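Local coordinates for listeria nuclear targeted protein A (Listeria monocytogenes, PDB 4CIH) that relieves repression of interferon-stimulated genes in infected host cells by blocking recruitment of the chromatin repressor BAHD1 to them, at residues 84-89 against 130-135. The protein carries 2 engineered substitutions. Residues are numbered along the deposited sequence; the frame is centred on the assembly and turned at random.
Sequences KIFKEW and NKLQTA
L132 and I85 carry most of the 271 Å² buried between the segments. CD1 of L132 sits over one face of the W89 indole, 3.3 Å from the six-membered ring's centroid and 23° off its normal, a CH-pi contact with the side chains crossing at about a right angle. At 4.5 Å from CD2 of F86, L132 CD1 only grazes that ring. One turn before W89, I85 meets the same leucine, its CG1 4.2 Å from CB of L132, while CG2 meets CB of A135 at 4.2 Å. The I85 and K131 side chains cross at about a right angle, CD1 of I85 4.0 Å from CG of K131, whose extended chain leads away. I85, W89 and L132 hold CG or CG1 anti to the backbone N (L132 chi1 -163°), with CB atoms pointing at the opposing helix. I85 and L132 are the closest backbone pair, 6.0 Å between CA atoms; no hydrogen bond crosses. The segment axes approach to 9.2 Å at 140°, antiparallel in sense but splayed. In the four-helical up-and-down bundle of LntA, the contact lays helix 121-139 against helix 77-103, whose F86 also packs on helices 8-34 and 42-63.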
loop_
_atom_site.group_PDB
_atom_site.type_symbol
_atom_site.label_atom_id
_atom_site.label_comp_id
_atom_site.label_asym_id
_atom_site.label_seq_id
_atom_site.Cartn_x
_atom_site.Cartn_y
_atom_site.Cartn_z
ATOM N N LYS A 84 -1.702 9.769 8.151
ATOM C CA LYS A 84 -0.275 9.831 8.523
ATOM C C LYS A 84 0.283 8.434 8.513
ATOM O O LYS A 84 1.376 8.191 8.011
ATOM C CB LYS A 84 -0.120 10.449 9.921
ATOM C CG LYS A 84 1.225 10.167 10.556
ATOM C CD LYS A 84 1.398 10.972 11.837
ATOM C CE LYS A 84 2.617 10.494 12.585
ATOM N NZ LYS A 84 2.197 10.067 13.954
ATOM N N ILE A 85 -0.493 7.515 9.076
ATOM C CA ILE A 85 -0.175 6.108 9.014
ATOM C C ILE A 85 -0.387 5.600 7.592
ATOM O O ILE A 85 0.553 5.092 6.971
ATOM C CB ILE A 85 -1.007 5.297 10.023
ATOM C CG1 ILE A 85 -0.583 3.834 10.028
ATOM C CG2 ILE A 85 -2.494 5.422 9.751
ATOM C CD1 ILE A 85 0.221 3.460 11.242
ATOM N N PHE A 86 -1.599 5.747 7.065
ATOM C CA PHE A 86 -1.910 5.199 5.741
ATOM C C PHE A 86 -0.868 5.617 4.706
ATOM O O PHE A 86 -0.541 4.857 3.820
ATOM C CB PHE A 86 -3.316 5.626 5.332
ATOM C CG PHE A 86 -3.663 5.342 3.898
ATOM C CD1 PHE A 86 -3.137 6.119 2.864
ATOM C CD2 PHE A 86 -4.590 4.359 3.587
ATOM C CE1 PHE A 86 -3.484 5.875 1.553
ATOM C CE2 PHE A 86 -4.929 4.096 2.286
ATOM C CZ PHE A 86 -4.376 4.853 1.261
ATOM N N LYS A 87 -0.294 6.797 4.861
ATOM C CA LYS A 87 0.757 7.255 3.946
ATOM C C LYS A 87 1.969 6.399 4.192
ATOM O O LYS A 87 2.605 5.911 3.241
ATOM C CB LYS A 87 1.089 8.759 4.111
ATOM C CG LYS A 87 1.070 9.544 2.781
ATOM C CD LYS A 87 1.739 10.936 2.817
ATOM C CE LYS A 87 2.638 11.140 1.610
ATOM N NZ LYS A 87 3.982 11.749 1.882
ATOM N N GLU A 88 2.275 6.174 5.460
ATOM C CA GLU A 88 3.416 5.334 5.807
ATOM C C GLU A 88 3.188 3.833 5.467
ATOM O O GLU A 88 4.089 3.183 4.954
ATOM C CB GLU A 88 3.783 5.469 7.294
ATOM C CG GLU A 88 4.755 6.580 7.744
ATOM C CD GLU A 88 4.448 6.894 9.203
ATOM O OE1 GLU A 88 3.642 6.100 9.710
ATOM O OE2 GLU A 88 4.919 7.887 9.826
ATOM N N TRP A 89 2.015 3.299 5.827
ATOM C CA TRP A 89 1.566 1.906 5.545
ATOM C C TRP A 89 1.477 1.534 4.022
ATOM O O TRP A 89 2.036 0.525 3.586
ATOM C CB TRP A 89 0.200 1.712 6.248
ATOM C CG TRP A 89 -0.423 0.343 6.187
ATOM C CD1 TRP A 89 -0.246 -0.670 7.074
ATOM C CD2 TRP A 89 -1.331 -0.147 5.186
ATOM N NE1 TRP A 89 -0.959 -1.770 6.672
ATOM C CE2 TRP A 89 -1.628 -1.475 5.515
ATOM C CE3 TRP A 89 -1.915 0.415 4.045
ATOM C CZ2 TRP A 89 -2.508 -2.250 4.762
ATOM C CZ3 TRP A 89 -2.754 -0.346 3.293
ATOM C CH2 TRP A 89 -3.051 -1.675 3.647
ATOM N N ASN A 130 -1.343 -2.527 12.527
ATOM C CA ASN A 130 -2.081 -2.399 13.766
ATOM C C ASN A 130 -2.602 -0.995 13.947
ATOM O O ASN A 130 -3.700 -0.784 14.450
ATOM C CB ASN A 130 -1.196 -2.716 14.963
ATOM C CG ASN A 130 -1.389 -4.116 15.480
ATOM O OD1 ASN A 130 -2.206 -4.894 14.969
ATOM N ND2 ASN A 130 -0.607 -4.459 16.487
ATOM N N LYS A 131 -1.786 -0.026 13.603
ATOM C CA LYS A 131 -2.205 1.368 13.726
ATOM C C LYS A 131 -3.206 1.766 12.660
ATOM O O LYS A 131 -4.167 2.514 12.936
ATOM C CB LYS A 131 -0.994 2.292 13.736
ATOM C CG LYS A 131 -0.315 2.345 15.094
ATOM C CD LYS A 131 0.582 3.566 15.308
ATOM C CE LYS A 131 0.800 3.817 16.795
ATOM N NZ LYS A 131 2.050 4.591 17.052
ATOM N N LEU A 132 -3.026 1.257 11.448
ATOM C CA LEU A 132 -3.960 1.618 10.359
ATOM C C LEU A 132 -5.309 1.050 10.706
ATOM O O LEU A 132 -6.351 1.713 10.526
ATOM C CB LEU A 132 -3.529 1.052 9.008
ATOM C CG LEU A 132 -4.226 1.725 7.811
ATOM C CD1 LEU A 132 -3.861 1.069 6.505
ATOM C CD2 LEU A 132 -5.740 1.692 7.953
ATOM N N GLN A 133 -5.242 -0.174 11.236
ATOM C CA GLN A 133 -6.381 -0.988 11.594
ATOM C C GLN A 133 -7.148 -0.351 12.735
ATOM O O GLN A 133 -8.353 -0.250 12.679
ATOM C CB GLN A 133 -5.922 -2.392 12.003
ATOM C CG GLN A 133 -7.094 -3.326 12.298
ATOM C CD GLN A 133 -8.191 -3.283 11.205
ATOM O OE1 GLN A 133 -7.967 -3.681 10.050
ATOM N NE2 GLN A 133 -9.346 -2.743 11.560
ATOM N N THR A 134 -6.464 0.059 13.794
ATOM C CA THR A 134 -7.163 0.877 14.783
ATOM C C THR A 134 -7.748 2.101 14.077
ATOM O O THR A 134 -8.974 2.272 13.996
ATOM C CB THR A 134 -6.256 1.238 15.971
ATOM O OG1 THR A 134 -5.929 0.032 16.671
ATOM C CG2 THR A 134 -6.952 2.208 16.932
ATOM N N ALA A 135 -6.864 2.883 13.483
ATOM C CA ALA A 135 -7.219 4.077 12.701
ATOM C C ALA A 135 -8.471 3.944 11.813
ATOM O O ALA A 135 -9.186 4.923 11.594
ATOM C CB ALA A 135 -6.005 4.544 11.862
#